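Hypothetical protein (Thermotoga maritima, PDB 2I76) is of unknown function but binds NADPH and is probably a dehydrogenase-like protein with a Rossmann-type nucleotide-binding domain and a helical domain. Local coordinates at residues A[91-96]-A[155-160]; A[100-105]-A[129-134]; A[179-184]-A[234-239]. All blocks are in the same frame, centred on the assembly; numbering follows the deposited sequence.

Contact 1 of 3, residues A[91-96]-A[155-160]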
loop_
_atom_site.group_PDB
_atom_site.type_symbol
_atom_site.label_atom_id
_atom_site.label_comp_id
_atom_site.label_asym_id
_atom_site.label_seq_id
_atom_site.Cartn_x
_atom_site.Cartn_y
_atom_site.Cartn_z
ATOM N N PHE A 91 11.140 15.465 -7.683
ATOM C CA PHE A 91 11.573 15.113 -9.015
ATOM C C PHE A 91 12.814 15.887 -9.398
ATOM O O PHE A 91 13.851 15.301 -9.706
ATOM C CB PHE A 91 10.468 15.408 -10.019
ATOM C CG PHE A 91 10.829 15.053 -11.425
ATOM C CD1 PHE A 91 11.046 13.722 -11.785
ATOM C CD2 PHE A 91 10.973 16.051 -12.392
ATOM C CE1 PHE A 91 11.391 13.388 -13.084
ATOM C CE2 PHE A 91 11.316 15.730 -13.695
ATOM C CZ PHE A 91 11.530 14.394 -14.043
ATOM N N LEU A 92 12.690 17.213 -9.370
ATOM C CA LEU A 92 13.775 18.121 -9.732
ATOM C C LEU A 92 14.977 17.998 -8.806
ATOM O O LEU A 92 14.851 17.614 -7.637
ATOM C CB LEU A 92 13.273 19.574 -9.752
ATOM C CG LEU A 92 12.212 19.929 -10.804
ATOM C CD1 LEU A 92 11.512 21.243 -10.467
ATOM C CD2 LEU A 92 12.868 19.988 -12.165
ATOM N N SER A 93 16.146 18.340 -9.346
ATOM C CA SER A 93 17.404 18.264 -8.619
ATOM C C SER A 93 17.925 19.635 -8.207
ATOM O O SER A 93 17.582 20.654 -8.810
ATOM C CB SER A 93 18.450 17.583 -9.499
ATOM O OG SER A 93 19.659 17.396 -8.798
ATOM N N SER A 94 18.753 19.647 -7.169
ATOM C CA SER A 94 19.369 20.882 -6.694
ATOM C C SER A 94 20.037 21.560 -7.893
ATOM O O SER A 94 19.892 22.767 -8.105
ATOM C CB SER A 94 20.444 20.565 -5.665
ATOM O OG SER A 94 21.480 19.786 -6.256
ATOM N N GLU A 95 20.780 20.760 -8.662
ATOM C CA GLU A 95 21.489 21.219 -9.848
ATOM C C GLU A 95 20.689 22.142 -10.749
ATOM O O GLU A 95 21.259 22.840 -11.582
ATOM C CB GLU A 95 21.953 20.026 -10.679
ATOM C CG GLU A 95 23.316 19.491 -10.297
ATOM C CD GLU A 95 23.736 18.328 -11.174
ATOM O OE1 GLU A 95 23.582 18.442 -12.409
ATOM O OE2 GLU A 95 24.223 17.310 -10.633
ATOM N N ILE A 96 19.372 22.146 -10.607
ATOM C CA ILE A 96 18.572 23.013 -11.452
ATOM C C ILE A 96 18.914 24.474 -11.145
ATOM O O ILE A 96 18.582 25.373 -11.916
ATOM C CB ILE A 96 17.057 22.758 -11.242
ATOM C CG1 ILE A 96 16.250 23.531 -12.289
ATOM C CG2 ILE A 96 16.642 23.158 -9.836
ATOM C CD1 ILE A 96 14.739 23.327 -12.198
ATOM N N GLU A 155 22.051 12.884 -10.362
ATOM C CA GLU A 155 21.733 12.196 -11.604
ATOM C C GLU A 155 20.925 10.909 -11.385
ATOM O O GLU A 155 20.924 9.998 -12.220
ATOM C CB GLU A 155 23.037 11.931 -12.370
ATOM C CG GLU A 155 24.212 11.602 -11.467
ATOM C CD GLU A 155 24.370 10.113 -11.239
ATOM O OE1 GLU A 155 24.841 9.720 -10.143
ATOM O OE2 GLU A 155 24.035 9.339 -12.166
ATOM N N LYS A 156 20.222 10.856 -10.259
ATOM C CA LYS A 156 19.402 9.703 -9.924
ATOM C C LYS A 156 18.116 10.099 -9.200
ATOM O O LYS A 156 17.419 9.256 -8.643
ATOM C CB LYS A 156 20.202 8.732 -9.052
ATOM C CG LYS A 156 21.351 8.044 -9.757
ATOM C CD LYS A 156 20.877 7.302 -10.983
ATOM C CE LYS A 156 21.933 6.326 -11.433
ATOM N NZ LYS A 156 22.368 5.443 -10.288
ATOM N N LYS A 157 17.795 11.383 -9.219
ATOM C CA LYS A 157 16.605 11.869 -8.545
ATOM C C LYS A 157 15.327 11.461 -9.275
ATOM O O LYS A 157 14.267 11.327 -8.650
ATOM C CB LYS A 157 16.690 13.389 -8.398
ATOM C CG LYS A 157 15.773 13.951 -7.340
ATOM C CD LYS A 157 16.338 15.225 -6.756
ATOM C CE LYS A 157 15.456 15.751 -5.634
ATOM N NZ LYS A 157 15.181 14.696 -4.632
ATOM N N LYS A 158 15.433 11.268 -10.595
ATOM C CA LYS A 158 14.294 10.837 -11.420
ATOM C C LYS A 158 13.922 9.399 -11.079
ATOM O O LYS A 158 12.750 9.033 -11.101
ATOM C CB LYS A 158 14.624 10.929 -12.912
ATOM C CG LYS A 158 14.548 12.336 -13.475
ATOM C CD LYS A 158 14.798 12.382 -14.982
ATOM C CE LYS A 158 16.211 11.920 -15.339
ATOM N NZ LYS A 158 16.570 12.191 -16.767
ATOM N N ALA A 159 14.928 8.583 -10.782
ATOM C CA ALA A 159 14.687 7.200 -10.395
ATOM C C ALA A 159 13.943 7.250 -9.069
ATOM O O ALA A 159 12.864 6.670 -8.917
ATOM C CB ALA A 159 15.998 6.466 -10.219
ATOM N N TYR A 160 14.541 7.960 -8.119
ATOM C CA TYR A 160 13.997 8.149 -6.780
ATOM C C TYR A 160 12.524 8.553 -6.820
ATOM O O TYR A 160 11.675 7.918 -6.191
ATOM C CB TYR A 160 14.826 9.220 -6.098
ATOM C CG TYR A 160 14.255 9.839 -4.852
ATOM C CD1 TYR A 160 14.577 9.338 -3.585
ATOM C CD2 TYR A 160 13.518 11.023 -4.926
ATOM C CE1 TYR A 160 14.197 10.021 -2.416
ATOM C CE2 TYR A 160 13.133 11.707 -3.777
ATOM C CZ TYR A 160 13.481 11.207 -2.528
ATOM O OH TYR A 160 13.151 11.929 -1.406
#
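The aromatic ring of F91 overlaps the aliphatic stem of K158, the two side chains crossing obliquely at the start of helix 157-168. CE1 of F91 lies 3.4 Å from CG of K158, and the neighbouring ring atom CZ lies 3.7 Å from that same CG. F91 has CG anti to the backbone N (chi1 -179°); although CB is directed away from the helix, the far rim of the ring still returns to it. The K158 chain bends at chi3 (-63°), and its amino end leads away from the ring, so the contact is made by methylene groups. E232 of the second subunit packs on K158, while H161 meets the F91 ring from within the chain.

K157 works differently, running past the backbone of the loop. Its CG is 3.3 Å from O of F91, and its CD is 3.7 Å from CA of S93. A lysine suits this place because its long chain can pack along the peptides as an apolar strip. The hydroxyl of S93, by contrast, is engaged elsewhere, hydrogen-bonded to the carboxylate of E129, whose side chain also touches K157. On the cofactor side, the L92 side chain comes within about 3 Å (nearest atoms) of that of D68, an NADPH-binding residue, so this loop links the edge of the nucleotide site to the helix that follows strand 149-151.

No hydrogen bond joins the two segments: ring, methylenes and carbonyl oxygens meet by van der Waals contact, which implies a junction dependent on shape more than on directed bonds.

Contact 2 of 3, residues A[100-105]-A[129-134]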
loop_
_atom_site.group_PDB
_atom_site.type_symbol
_atom_site.label_atom_id
_atom_site.label_comp_id
_atom_site.label_asym_id
_atom_site.label_seq_id
_atom_site.Cartn_x
_atom_site.Cartn_y
_atom_site.Cartn_z
ATOM N N SER A 100 27.184 27.565 -7.089
ATOM C CA SER A 100 28.147 26.848 -6.270
ATOM C C SER A 100 27.661 26.270 -4.949
ATOM O O SER A 100 28.221 25.286 -4.480
ATOM C CB SER A 100 29.365 27.726 -5.995
ATOM O OG SER A 100 30.307 27.023 -5.198
ATOM N N GLY A 101 26.650 26.865 -4.327
ATOM C CA GLY A 101 26.183 26.315 -3.062
ATOM C C GLY A 101 24.734 25.891 -3.144
ATOM O O GLY A 101 23.847 26.682 -2.833
ATOM N N ARG A 102 24.484 24.649 -3.550
ATOM C CA ARG A 102 23.109 24.173 -3.692
ATOM C C ARG A 102 22.780 22.891 -2.935
ATOM O O ARG A 102 23.654 22.254 -2.354
ATOM C CB ARG A 102 22.780 23.994 -5.178
ATOM C CG ARG A 102 23.842 23.248 -5.948
ATOM C CD ARG A 102 23.551 23.254 -7.437
ATOM N NE ARG A 102 24.696 22.790 -8.213
ATOM C CZ ARG A 102 25.240 21.582 -8.100
ATOM N NH1 ARG A 102 24.742 20.695 -7.238
ATOM N NH2 ARG A 102 26.297 21.271 -8.847
ATOM N N ALA A 103 21.500 22.534 -2.937
ATOM C CA ALA A 103 21.036 21.331 -2.259
ATOM C C ALA A 103 19.560 21.054 -2.541
ATOM O O ALA A 103 18.868 21.864 -3.156
ATOM C CB ALA A 103 21.272 21.445 -0.749
ATOM N N SER A 104 19.094 19.900 -2.073
ATOM C CA SER A 104 17.719 19.475 -2.277
ATOM C C SER A 104 17.254 18.582 -1.121
ATOM O O SER A 104 17.852 17.532 -0.879
ATOM C CB SER A 104 17.635 18.711 -3.612
ATOM O OG SER A 104 16.337 18.201 -3.862
ATOM N N ILE A 105 16.221 19.006 -0.391
ATOM C CA ILE A 105 15.692 18.187 0.713
ATOM C C ILE A 105 14.227 17.816 0.475
ATOM O O ILE A 105 13.345 18.686 0.390
ATOM C CB ILE A 105 15.839 18.858 2.120
ATOM C CG1 ILE A 105 15.278 17.898 3.179
ATOM C CG2 ILE A 105 15.148 20.212 2.159
ATOM C CD1 ILE A 105 15.844 18.063 4.579
ATOM N N GLU A 129 20.026 15.536 -1.365
ATOM C CA GLU A 129 20.876 15.519 -2.548
ATOM C C GLU A 129 21.290 16.980 -2.718
ATOM O O GLU A 129 20.486 17.827 -3.117
ATOM C CB GLU A 129 20.060 15.000 -3.747
ATOM C CG GLU A 129 20.672 15.165 -5.125
ATOM C CD GLU A 129 20.381 16.528 -5.734
ATOM O OE1 GLU A 129 21.314 17.360 -5.807
ATOM O OE2 GLU A 129 19.221 16.777 -6.128
ATOM N N GLY A 130 22.534 17.283 -2.371
ATOM C CA GLY A 130 22.997 18.649 -2.482
ATOM C C GLY A 130 24.415 18.831 -2.977
ATOM O O GLY A 130 25.101 17.889 -3.401
ATOM N N ASP A 131 24.840 20.087 -2.913
ATOM C CA ASP A 131 26.172 20.519 -3.324
ATOM C C ASP A 131 27.216 19.880 -2.421
ATOM O O ASP A 131 26.872 19.140 -1.503
ATOM C CB ASP A 131 26.238 22.049 -3.232
ATOM C CG ASP A 131 27.566 22.598 -3.647
ATOM O OD1 ASP A 131 28.495 22.630 -2.814
ATOM O OD2 ASP A 131 27.686 22.997 -4.819
ATOM N N GLU A 132 28.485 20.148 -2.669
ATOM C CA GLU A 132 29.515 19.591 -1.821
ATOM C C GLU A 132 29.305 20.214 -0.442
ATOM O O GLU A 132 29.182 19.522 0.560
ATOM C CB GLU A 132 30.914 19.968 -2.380
ATOM N N ARG A 133 29.252 21.540 -0.417
ATOM C CA ARG A 133 29.060 22.301 0.821
ATOM C C ARG A 133 27.590 22.609 1.095
ATOM O O ARG A 133 27.243 23.136 2.152
ATOM C CB ARG A 133 29.868 23.609 0.778
ATOM C CG ARG A 133 29.468 24.590 -0.333
ATOM C CD ARG A 133 30.570 25.633 -0.538
ATOM N NE ARG A 133 30.177 26.721 -1.435
ATOM C CZ ARG A 133 29.463 27.787 -1.070
ATOM N NH1 ARG A 133 29.053 27.936 0.189
ATOM N NH2 ARG A 133 29.146 28.704 -1.977
ATOM N N GLY A 134 26.733 22.294 0.128
ATOM C CA GLY A 134 25.307 22.526 0.296
ATOM C C GLY A 134 24.626 21.313 0.919
ATOM O O GLY A 134 23.552 21.415 1.514
#
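Antiparallel pairing of strand 102-107 with strand 126-128 runs on into the loop before helix 135-145, where the backbones of R102 and D131 meet. D131 N donates to R102 O, an acceptor whose exact position is doubtful, and E129 N makes a weak bond to S104 O at 3.0 Å. Between these bonds A103 faces G130, and a side chain on G130 would probably crowd A103 CB, consistent with glycine here.

Further on, D131 forms an Asx turn ahead of the helix. Its CG is anti to the backbone N (chi1 -179°), and its OD1 accepts from R133 N at 2.7 Å through the anti lone pair, with G134 N adding a weak bond. A short acidic side chain suits a turn that must tie its own next residues.

R102 brings its CG to 3.8 Å from D131 CB; its guanidinium and the carboxylate are too far apart for a salt bridge, OD2 lying over one guanidinium face, though its position is doubtful. R133, extended from CG to NE, brings its guanidinium beside S100 and G101, with G101 CA 3.9 Å above one face. At the opposite end S104 CB lies 3.5 Å from OE2 of E129, whose carboxylate is hydrogen-bonded to S93, S94 and S154.

Contact 3 of 3, residues A[179-184]-A[234-239]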
loop_
_atom_site.group_PDB
_atom_site.type_symbol
_atom_site.label_atom_id
_atom_site.label_comp_id
_atom_site.label_asym_id
_atom_site.label_seq_id
_atom_site.Cartn_x
_atom_site.Cartn_y
_atom_site.Cartn_z
ATOM N N LYS A 179 -12.790 -1.211 -7.139
ATOM C CA LYS A 179 -14.025 -0.477 -6.899
ATOM C C LYS A 179 -14.928 -0.665 -8.090
ATOM O O LYS A 179 -16.147 -0.708 -7.967
ATOM C CB LYS A 179 -13.761 1.014 -6.711
ATOM C CG LYS A 179 -15.021 1.867 -6.791
ATOM C CD LYS A 179 -14.699 3.319 -6.548
ATOM C CE LYS A 179 -15.965 4.144 -6.454
ATOM N NZ LYS A 179 -15.677 5.577 -6.143
ATOM N N ARG A 180 -14.319 -0.780 -9.256
ATOM C CA ARG A 180 -15.108 -0.960 -10.451
ATOM C C ARG A 180 -15.856 -2.281 -10.410
ATOM O O ARG A 180 -17.046 -2.332 -10.738
ATOM C CB ARG A 180 -14.225 -0.852 -11.710
ATOM C CG ARG A 180 -13.997 0.613 -12.159
ATOM C CD ARG A 180 -13.316 0.715 -13.508
ATOM N NE ARG A 180 -14.004 -0.076 -14.519
ATOM C CZ ARG A 180 -13.466 -0.411 -15.687
ATOM N NH1 ARG A 180 -12.231 -0.017 -15.986
ATOM N NH2 ARG A 180 -14.155 -1.157 -16.547
ATOM N N ILE A 181 -15.184 -3.345 -9.979
ATOM C CA ILE A 181 -15.850 -4.638 -9.936
ATOM C C ILE A 181 -16.718 -4.831 -8.695
ATOM O O ILE A 181 -17.563 -5.713 -8.683
ATOM C CB ILE A 181 -14.841 -5.824 -10.097
ATOM C CG1 ILE A 181 -14.566 -6.484 -8.756
ATOM C CG2 ILE A 181 -13.558 -5.347 -10.749
ATOM C CD1 ILE A 181 -15.493 -7.654 -8.480
ATOM N N TYR A 182 -16.520 -4.019 -7.659
ATOM C CA TYR A 182 -17.351 -4.125 -6.460
ATOM C C TYR A 182 -18.666 -3.465 -6.744
ATOM O O TYR A 182 -19.697 -3.845 -6.186
ATOM C CB TYR A 182 -16.708 -3.445 -5.251
ATOM C CG TYR A 182 -15.753 -4.361 -4.537
ATOM C CD1 TYR A 182 -14.713 -3.855 -3.766
ATOM C CD2 TYR A 182 -15.858 -5.748 -4.683
ATOM C CE1 TYR A 182 -13.794 -4.708 -3.169
ATOM C CE2 TYR A 182 -14.956 -6.597 -4.095
ATOM C CZ TYR A 182 -13.920 -6.079 -3.342
ATOM O OH TYR A 182 -12.993 -6.937 -2.790
ATOM N N THR A 183 -18.620 -2.474 -7.628
ATOM C CA THR A 183 -19.806 -1.741 -8.024
ATOM C C THR A 183 -20.556 -2.538 -9.082
ATOM O O THR A 183 -21.754 -2.358 -9.281
ATOM C CB THR A 183 -19.419 -0.377 -8.568
ATOM O OG1 THR A 183 -18.403 -0.542 -9.561
ATOM C CG2 THR A 183 -18.881 0.496 -7.443
ATOM N N LEU A 184 -19.846 -3.434 -9.755
ATOM C CA LEU A 184 -20.459 -4.281 -10.770
ATOM C C LEU A 184 -21.275 -5.323 -10.004
ATOM O O LEU A 184 -22.196 -5.943 -10.537
ATOM C CB LEU A 184 -19.367 -4.962 -11.592
ATOM C CG LEU A 184 -19.662 -5.333 -13.039
ATOM C CD1 LEU A 184 -20.153 -4.118 -13.805
ATOM C CD2 LEU A 184 -18.383 -5.868 -13.659
ATOM N N GLU A 234 -10.208 -10.674 -17.922
ATOM C CA GLU A 234 -10.341 -10.306 -19.321
ATOM C C GLU A 234 -11.801 -9.959 -19.559
ATOM O O GLU A 234 -12.120 -8.910 -20.127
ATOM C CB GLU A 234 -9.924 -11.462 -20.231
ATOM C CG GLU A 234 -9.643 -11.028 -21.671
ATOM C CD GLU A 234 -9.484 -12.196 -22.664
ATOM O OE1 GLU A 234 -8.640 -13.094 -22.436
ATOM O OE2 GLU A 234 -10.198 -12.205 -23.691
ATOM N N LYS A 235 -12.681 -10.847 -19.096
ATOM C CA LYS A 235 -14.129 -10.684 -19.227
ATOM C C LYS A 235 -14.635 -9.330 -18.734
ATOM O O LYS A 235 -15.550 -8.750 -19.313
ATOM C CB LYS A 235 -14.849 -11.798 -18.450
ATOM C CG LYS A 235 -15.187 -13.054 -19.265
ATOM C CD LYS A 235 -15.580 -14.241 -18.360
ATOM C CE LYS A 235 -16.572 -15.213 -19.033
ATOM N NZ LYS A 235 -16.094 -15.791 -20.318
ATOM N N ILE A 236 -14.023 -8.820 -17.675
ATOM C CA ILE A 236 -14.451 -7.555 -17.081
ATOM C C ILE A 236 -13.818 -6.264 -17.615
ATOM O O ILE A 236 -14.477 -5.216 -17.666
ATOM C CB ILE A 236 -14.246 -7.597 -15.541
ATOM C CG1 ILE A 236 -14.969 -8.824 -14.961
ATOM C CG2 ILE A 236 -14.745 -6.299 -14.912
ATOM C CD1 ILE A 236 -14.937 -8.939 -13.449
ATOM N N PHE A 237 -12.554 -6.329 -18.022
ATOM C CA PHE A 237 -11.881 -5.122 -18.481
ATOM C C PHE A 237 -11.423 -5.080 -19.931
ATOM O O PHE A 237 -10.822 -4.097 -20.356
ATOM C CB PHE A 237 -10.684 -4.842 -17.579
ATOM C CG PHE A 237 -11.017 -4.814 -16.107
ATOM C CD1 PHE A 237 -10.597 -5.842 -15.267
ATOM C CD2 PHE A 237 -11.701 -3.721 -15.548
ATOM C CE1 PHE A 237 -10.841 -5.777 -13.902
ATOM C CE2 PHE A 237 -11.952 -3.646 -14.182
ATOM C CZ PHE A 237 -11.519 -4.671 -13.356
ATOM N N GLY A 238 -11.681 -6.136 -20.695
ATOM C CA GLY A 238 -11.267 -6.121 -22.087
ATOM C C GLY A 238 -9.956 -6.821 -22.398
ATOM O O GLY A 238 -9.812 -7.415 -23.473
ATOM N N ASN A 239 -8.987 -6.744 -21.492
ATOM C CA ASN A 239 -7.719 -7.415 -21.735
ATOM C C ASN A 239 -7.151 -7.992 -20.459
ATOM O O ASN A 239 -7.810 -7.979 -19.420
ATOM C CB ASN A 239 -6.705 -6.472 -22.409
ATOM C CG ASN A 239 -6.400 -5.247 -21.588
ATOM O OD1 ASN A 239 -5.744 -5.329 -20.550
ATOM N ND2 ASN A 239 -6.875 -4.099 -22.047
#
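F237 carries the tight half of this meeting between the ends of helices 171-183 and 223-237, its rim set against I181 at CZ and R180 at CD2, while CG2 of I236, from its own segment, lies over the centre of one face. CG2 of I181 is 3.4 Å from CZ at the tip of the ring, and the two side chains cross at about a right angle. CD2 of F237 sits 3.5 Å above one face of the R180 guanidinium, and R180 CZ lies at the ring edge, in its plane. The guanidinium and ring planes stand 89° apart, so it is the edge of the phenyl group that is set against the flat face of the cation. The R180 chain bends at chi3 (52°), which turns NE out of the extended line. The second subunit covers the isoleucines here, with A163 packed on I181 and A159 on I236. Between those isoleucines the apolar approach is looser, I181 CG2 and I236 CG2 being 4.4 Å apart.

The outer side is marked by the exposed L184, whose CD2 reaches CG2 of I236 at 3.9 Å. A branched residue at I236 thus serves both L184 and the F237 ring.

An alanine at R180 would probably leave the CD2 edge of F237 without its flat cover and E252 of the second subunit without its distant cationic mate. No hydrogen bond joins the two segments. Their chemistry implies an apolar helix-end contact, bordered by an arginine that lies flat against a hydrocarbon edge while its charge has a long, weak partner in that E252.

How the contacts relate
Contacts 1 and 2 are neighbours, their centres about 12 Å apart, and they touch through E129, which makes probable hydrogen bonds to the loop of contact 1, and through K157 packing on S104. Contact 2 is partly buried and marked by backbone pairing, one bond weak and one with an uncertain acceptor; contact 1 is a surface contact built on lysine methylenes, a phenyl ring and loop carbonyls. Contact 3, also at the surface, stands apart, about 37 Å from contact 1 and about 48 Å from contact 2 between centres, and joins only helices, chiefly by apolar packing. Helices 157-168 and 171-183 nevertheless follow each other in the chain, and contacts 1 and 3 both touch the second subunit, unlike contact 2.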